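Local coordinates for protein MxaA (Stigmatella aurantiaca, PDB 4W4T) that forms the terminal reductase domain of the myxalamid PKS-NRPS pathway, which binds NADPH and probably releases the finished chain as a primary alcohol, at residues A[280-285]-A[374-379]; A[191-196]-A[206-211]; A[244-249]-A[260-265]. All blocks are in the same frame, centred on the assembly; numbering follows the deposited sequence.

Contact 1 of 3, residues A[280-285]-A[374-379]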
# COMPACT_ATOMS: atom_id res chain seq x y z
N ALA A 280 12.84 5.36 21.13
CA ALA A 280 11.76 6.29 21.44
C ALA A 280 11.22 6.11 22.86
O ALA A 280 11.28 5.02 23.43
CB ALA A 280 10.63 6.14 20.44
N LEU A 281 10.67 7.18 23.43
CA LEU A 281 9.90 7.09 24.66
C LEU A 281 8.45 6.81 24.26
O LEU A 281 7.69 7.75 23.99
CB LEU A 281 9.98 8.37 25.48
CG LEU A 281 11.38 8.91 25.72
CD1 LEU A 281 11.32 10.24 26.46
CD2 LEU A 281 12.20 7.89 26.49
N LEU A 282 8.08 5.54 24.24
CA LEU A 282 6.80 5.13 23.68
C LEU A 282 5.60 5.62 24.49
O LEU A 282 5.53 5.44 25.71
CB LEU A 282 6.75 3.61 23.54
CG LEU A 282 7.87 3.02 22.69
CD1 LEU A 282 7.94 1.51 22.89
CD2 LEU A 282 7.66 3.33 21.21
N ASP A 283 4.67 6.25 23.78
CA ASP A 283 3.37 6.60 24.33
C ASP A 283 2.32 5.53 24.04
O ASP A 283 2.15 5.11 22.90
CB ASP A 283 2.88 7.92 23.74
CG ASP A 283 1.56 8.34 24.34
OD1 ASP A 283 1.51 8.39 25.58
OD2 ASP A 283 0.59 8.64 23.60
N LEU A 284 1.62 5.09 25.08
CA LEU A 284 0.43 4.26 24.92
C LEU A 284 -0.63 4.82 25.84
O LEU A 284 -0.49 4.76 27.07
CB LEU A 284 0.69 2.80 25.25
CG LEU A 284 1.45 1.91 24.26
CD1 LEU A 284 2.94 2.12 24.40
CD2 LEU A 284 1.09 0.47 24.54
N THR A 285 -1.67 5.39 25.25
CA THR A 285 -2.70 6.09 26.00
C THR A 285 -4.04 5.39 25.84
O THR A 285 -4.68 5.50 24.79
CB THR A 285 -2.83 7.54 25.51
OG1 THR A 285 -1.53 8.15 25.46
CG2 THR A 285 -3.72 8.34 26.44
N PRO A 374 12.20 5.00 14.13
CA PRO A 374 11.37 6.16 13.80
C PRO A 374 11.40 7.27 14.85
O PRO A 374 11.40 6.98 16.04
CB PRO A 374 9.97 5.56 13.70
CG PRO A 374 10.20 4.14 13.34
CD PRO A 374 11.43 3.75 14.09
N ARG A 375 11.44 8.52 14.39
CA ARG A 375 11.28 9.67 15.27
C ARG A 375 9.85 9.68 15.80
O ARG A 375 8.91 9.49 15.03
CB ARG A 375 11.54 10.99 14.53
CG ARG A 375 12.81 11.02 13.69
CD ARG A 375 12.67 12.02 12.54
NE ARG A 375 13.93 12.18 11.81
CZ ARG A 375 14.09 12.96 10.75
NH1 ARG A 375 13.07 13.67 10.28
NH2 ARG A 375 15.28 13.03 10.16
N MSE A 376 9.70 9.94 17.09
CA MSE A 376 8.36 10.11 17.66
C MSE A 376 8.30 11.39 18.48
O MSE A 376 9.33 12.01 18.75
CB MSE A 376 8.00 8.89 18.50
CG MSE A 376 7.96 7.63 17.65
SE MSE A 376 7.44 6.07 18.67
CE MSE A 376 8.15 4.68 17.48
N VAL A 377 7.09 11.83 18.82
CA VAL A 377 6.96 13.06 19.58
C VAL A 377 6.79 12.76 21.07
O VAL A 377 6.18 11.78 21.46
CB VAL A 377 5.76 13.90 19.08
CG1 VAL A 377 4.49 13.11 19.15
CG2 VAL A 377 5.64 15.18 19.88
N VAL A 378 7.39 13.62 21.89
CA VAL A 378 7.22 13.54 23.33
C VAL A 378 6.50 14.80 23.77
O VAL A 378 6.92 15.90 23.42
CB VAL A 378 8.58 13.42 24.04
CG1 VAL A 378 8.38 13.25 25.54
CG2 VAL A 378 9.34 12.26 23.46
N CYS A 379 5.42 14.63 24.53
CA CYS A 379 4.53 15.73 24.92
C CYS A 379 4.45 15.91 26.42
O CYS A 379 4.38 14.93 27.16
CB CYS A 379 3.10 15.49 24.40
SG CYS A 379 3.03 15.56 22.64
O HOH W 1 7.52 9.31 21.66

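Contact 2 of 3, residues A[191-196]-A[206-211]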
# COMPACT_ATOMS: atom_id res chain seq x y z
N VAL A 191 -1.63 14.78 18.59
CA VAL A 191 -0.25 15.20 18.83
C VAL A 191 0.53 15.21 17.52
O VAL A 191 1.60 15.81 17.45
CB VAL A 191 0.47 14.30 19.86
CG1 VAL A 191 -0.23 14.39 21.21
CG2 VAL A 191 0.55 12.86 19.34
N SER A 192 -0.00 14.57 16.49
CA SER A 192 0.70 14.56 15.19
C SER A 192 0.69 15.91 14.46
O SER A 192 1.28 16.03 13.38
CB SER A 192 0.12 13.48 14.29
OG SER A 192 0.41 12.22 14.84
N VAL A 193 0.05 16.93 15.03
CA VAL A 193 0.22 18.28 14.48
C VAL A 193 1.60 18.86 14.86
O VAL A 193 1.97 19.93 14.38
CB VAL A 193 -0.88 19.26 14.95
CG1 VAL A 193 -2.25 18.69 14.63
CG2 VAL A 193 -0.75 19.60 16.44
N LEU A 194 2.32 18.14 15.72
CA LEU A 194 3.64 18.57 16.22
C LEU A 194 4.80 17.89 15.50
O LEU A 194 4.69 16.74 15.06
CB LEU A 194 3.75 18.26 17.73
CG LEU A 194 2.68 18.82 18.66
CD1 LEU A 194 2.87 18.25 20.09
CD2 LEU A 194 2.71 20.34 18.68
N PRO A 195 5.94 18.60 15.38
CA PRO A 195 7.12 17.99 14.76
C PRO A 195 7.67 16.82 15.58
O PRO A 195 7.57 16.85 16.81
CB PRO A 195 8.14 19.13 14.72
CG PRO A 195 7.74 20.02 15.86
CD PRO A 195 6.22 19.95 15.91
N LEU A 196 8.22 15.82 14.90
CA LEU A 196 8.82 14.66 15.52
C LEU A 196 10.30 14.90 15.77
O LEU A 196 10.90 15.74 15.10
CB LEU A 196 8.66 13.43 14.63
CG LEU A 196 7.27 13.12 14.09
CD1 LEU A 196 7.38 12.02 13.04
CD2 LEU A 196 6.35 12.70 15.23
N GLU A 206 2.57 25.73 23.81
CA GLU A 206 3.52 26.15 22.80
C GLU A 206 2.80 26.36 21.47
O GLU A 206 2.07 25.47 21.02
CB GLU A 206 4.64 25.13 22.64
CG GLU A 206 5.75 25.59 21.72
CD GLU A 206 6.50 26.79 22.27
OE1 GLU A 206 6.55 26.95 23.52
OE2 GLU A 206 7.04 27.58 21.47
N PRO A 207 3.00 27.54 20.85
CA PRO A 207 2.42 27.84 19.54
C PRO A 207 2.82 26.82 18.48
O PRO A 207 3.91 26.23 18.58
CB PRO A 207 3.00 29.22 19.21
CG PRO A 207 3.32 29.82 20.53
CD PRO A 207 3.76 28.67 21.39
N LEU A 208 1.96 26.60 17.50
CA LEU A 208 2.29 25.72 16.39
C LEU A 208 3.39 26.32 15.55
O LEU A 208 3.39 27.53 15.29
CB LEU A 208 1.07 25.45 15.50
CG LEU A 208 -0.03 24.54 16.02
CD1 LEU A 208 -1.20 24.59 15.05
CD2 LEU A 208 0.48 23.13 16.19
N GLU A 209 4.33 25.48 15.14
CA GLU A 209 5.35 25.87 14.17
C GLU A 209 4.78 25.89 12.77
O GLU A 209 3.61 25.57 12.55
CB GLU A 209 6.54 24.91 14.22
CG GLU A 209 7.36 24.99 15.47
CD GLU A 209 8.49 23.99 15.48
OE1 GLU A 209 8.87 23.50 14.39
OE2 GLU A 209 8.99 23.67 16.57
N GLY A 210 5.63 26.24 11.81
CA GLY A 210 5.23 26.27 10.42
C GLY A 210 4.99 24.88 9.85
O GLY A 210 5.39 23.87 10.44
N PRO A 211 4.35 24.82 8.67
CA PRO A 211 3.89 23.57 8.08
C PRO A 211 5.01 22.66 7.59
O PRO A 211 4.79 21.45 7.49
CB PRO A 211 3.02 24.04 6.91
CG PRO A 211 3.55 25.36 6.56
CD PRO A 211 3.97 25.99 7.86

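Contact 3 of 3, residues A[244-249]-A[260-265]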
# COMPACT_ATOMS: atom_id res chain seq x y z
N PRO A 244 -5.00 13.96 21.44
CA PRO A 244 -4.67 12.62 21.93
C PRO A 244 -3.32 12.15 21.41
O PRO A 244 -2.95 12.55 20.32
CB PRO A 244 -5.80 11.75 21.37
CG PRO A 244 -6.90 12.73 21.01
CD PRO A 244 -6.17 13.94 20.55
N GLY A 245 -2.61 11.34 22.18
CA GLY A 245 -1.41 10.69 21.70
C GLY A 245 -1.75 9.43 20.92
O GLY A 245 -2.68 9.41 20.11
N ARG A 246 -0.99 8.37 21.16
CA ARG A 246 -1.24 7.09 20.52
C ARG A 246 -2.32 6.36 21.33
O ARG A 246 -2.06 5.87 22.43
CB ARG A 246 0.04 6.26 20.45
CG ARG A 246 -0.17 4.85 19.97
CD ARG A 246 1.16 4.09 19.91
NE ARG A 246 2.05 4.60 18.87
CZ ARG A 246 3.23 5.16 19.12
NH1 ARG A 246 3.66 5.28 20.37
NH2 ARG A 246 4.00 5.59 18.11
N VAL A 247 -3.52 6.31 20.77
CA VAL A 247 -4.68 5.83 21.52
C VAL A 247 -4.79 4.32 21.44
O VAL A 247 -4.97 3.76 20.36
CB VAL A 247 -5.98 6.48 20.98
CG1 VAL A 247 -7.20 5.90 21.70
CG2 VAL A 247 -5.92 7.99 21.14
N THR A 248 -4.67 3.65 22.59
CA THR A 248 -4.62 2.20 22.63
C THR A 248 -5.87 1.61 23.30
O THR A 248 -6.80 2.34 23.63
CB THR A 248 -3.34 1.71 23.36
OG1 THR A 248 -3.32 2.20 24.71
CG2 THR A 248 -2.10 2.23 22.63
N GLY A 249 -5.87 0.29 23.50
CA GLY A 249 -7.05 -0.42 23.98
C GLY A 249 -7.63 0.08 25.29
O GLY A 249 -6.96 0.76 26.07
N ASP A 260 -5.98 -1.20 13.65
CA ASP A 260 -5.03 -0.21 14.16
C ASP A 260 -3.58 -0.58 13.85
O ASP A 260 -3.18 -1.73 14.00
CB ASP A 260 -5.21 -0.06 15.67
CG ASP A 260 -4.44 1.12 16.24
OD1 ASP A 260 -3.20 1.18 16.09
OD2 ASP A 260 -5.09 1.99 16.87
N LEU A 261 -2.79 0.40 13.45
CA LEU A 261 -1.39 0.18 13.12
C LEU A 261 -0.56 -0.44 14.26
O LEU A 261 0.33 -1.27 14.01
CB LEU A 261 -0.76 1.50 12.70
CG LEU A 261 0.71 1.47 12.30
CD1 LEU A 261 0.92 0.42 11.23
CD2 LEU A 261 1.16 2.84 11.81
N VAL A 262 -0.83 -0.03 15.49
CA VAL A 262 -0.11 -0.57 16.65
C VAL A 262 -0.42 -2.05 16.83
O VAL A 262 0.48 -2.85 17.12
CB VAL A 262 -0.46 0.18 17.94
CG1 VAL A 262 0.22 -0.47 19.14
CG2 VAL A 262 -0.08 1.63 17.81
N CYS A 263 -1.68 -2.43 16.64
CA CYS A 263 -2.03 -3.85 16.69
C CYS A 263 -1.34 -4.63 15.58
O CYS A 263 -0.85 -5.73 15.80
CB CYS A 263 -3.54 -4.05 16.60
SG CYS A 263 -4.41 -3.34 18.01
N ARG A 264 -1.33 -4.05 14.38
CA ARG A 264 -0.65 -4.67 13.24
C ARG A 264 0.83 -4.91 13.51
O ARG A 264 1.39 -5.97 13.18
CB ARG A 264 -0.78 -3.78 12.01
CG ARG A 264 -2.08 -3.88 11.27
CD ARG A 264 -2.01 -3.02 10.00
NE ARG A 264 -3.30 -2.92 9.34
CZ ARG A 264 -3.68 -3.71 8.35
NH1 ARG A 264 -2.86 -4.65 7.89
NH2 ARG A 264 -4.88 -3.55 7.81
N THR A 265 1.47 -3.90 14.07
CA THR A 265 2.88 -3.99 14.39
C THR A 265 3.15 -5.06 15.43
O THR A 265 4.07 -5.88 15.27
CB THR A 265 3.39 -2.64 14.87
OG1 THR A 265 3.15 -1.68 13.83
CG2 THR A 265 4.86 -2.69 15.19
O HOH W 2 -6.34 4.57 18.04

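Contact 1 of 3, residues A[280-285]-A[374-379]
Ala280 meets Met376, modelled as selenomethionine, at the start of a contact between two irregular loops. The methyl CB of Ala280 points at the other segment and lies 3.6 Å from Met376 SE. The CE methyl of Met376 is also near it, at 4.1 Å from Ala280 CB. Met376 reaches across because its chain is extended beyond CG, with chi2 at -178°. Leu281 CD1 lies 4.1 Å from CG2 of Val378, so one branch of each residue makes a looser apolar contact at the margin. The carbonyl of Leu281 takes part in the polar link between the segments. A water donates to Leu281 O at 2.8 Å and to Val377 O at 2.8 Å. It thus bridges two backbone acceptors that could not bond to each other. Leu282 starts out pointing away from 374-379, but its end turns back. Its CD2 rests 3.7 Å from Met376 SE, so the selenium is touched by both Ala280 and Leu282. Leu282 also packs on Val316 and on Ala318 and Met321 of helix 318-328. Asp283 makes no contact across the segments, but its carboxylate ties the loop to the main sheet. Its OD2 accepts from Thr285 OG1 at 2.9 Å on the syn side, and also from Arg246 N. Its OD1 accepts from Asn312 N. Thr285 enters strand 285-286 and pairs with strand 239-248 through its backbone. The contact therefore joins the loop leading into that strand to the loop before helix 382-388, at the surface and away from the NADPH-binding residues. No direct hydrogen bond joins the segments. The chemistry implies mainly apolar packing, most of it on the Met376 side chain, with Leu281 on Val378 beside it and one water donating to a backbone carbonyl of each segment.

Contact 2 of 3, residues A[191-196]-A[206-211]
This is a buried apolar contact within one loop of the Rossmann-type short-chain dehydrogenase fold, where Val193 and Leu194 meet Leu208. Both segments belong to the connection between strand 185-188 and helix 217-234. That helix carries Tyr218 and Lys222, which bind NADPH and are spaced as in the YxxxK motif of the family. The side chain of Val193 lies about 4 Å from that of Lys222, so the contact backs onto the cofactor site. Residues 191-193 form a short 3-10 turn, closed by Leu194 N bonding to Val191 O at 3.0 Å. The turn presents Val193 to the second segment. With CG1 of Val193 anti to the carbonyl carbon (chi1 -54°), CG2 falls between the backbone N and the carbonyl carbon and touches Leu208 CD2 at 3.7 Å. The two side chains cross at about a right angle. The same Leu208 CD2 lies 4.4 Å from Leu194 CD2, a looser touch. Leu208 also packs on Glu226 and Lys227 of helix 217-234 and on Arg243 of strand 239-248. The carboxylate of Glu209 has its polar partner outside both segments, in a salt bridge from OE2 to Arg198. Against that carboxylate lies Pro195, whose CG is 3.9 Å from Glu209 OE1 and OE2 alike.

Contact 3 of 3, residues A[244-249]-A[260-265]
The guanidinium of Arg246 is approached obliquely by one methyl of Val262, CG2, which packs mainly on the arm leading into it. Val262 CG2 is 3.5 Å from Arg246 CD and 3.8 Å from Arg246 NE. A bend at chi3 (-68°) turns the guanidinium off the line of the otherwise extended chain. Arg246 also touches Met376, in the loop before helix 382-388. The second flat group is the carboxylate of Asp260, the N-cap of helix 261-272. Its OD1 accepts from Val262 N at 2.7 Å, nearly along the C-O axis, with an N-H...O angle of 152°. A water donates to Asp260 OD2 at 3.1 Å and to Val247 O, linking helix start and strand. The two charged groups do not pair: Arg246 NE stays 6.9 Å from Asp260 OD1. An alanine in place of Asp260 would probably leave Val262 N without its capping acceptor and break the water link to the strand. Helix 261-272 starts beside the end of strand 239-248. On the strand, Val247 packs on Val287 and Val290 of helix 287-298, near the NADPH-binding residues Phe66 and Leu67. On the helix, Leu261 packs on Leu357 and Phe360 of helix 352-362.

How the contacts relate
Contact 2 is the buried one; contacts 1 and 3 lie at the surface, and each of those two has a water bridging its segments. Contact 2 has only apolar touches and a proline against a carboxylate. Contact 1 is apolar, mostly around a selenium, while contact 3 sets a valine against the arm of an arginine, next to a capped helix start. All three meet at strand 239-248. Thr285 of contact 1 pairs with Arg246 and Thr248 of contact 3, and Val191 N of contact 2 lies 3.1 Å from Pro244 O, a probable hydrogen bond. Cys379 packs on Val191 and Leu194, linking contact 1 to contact 2.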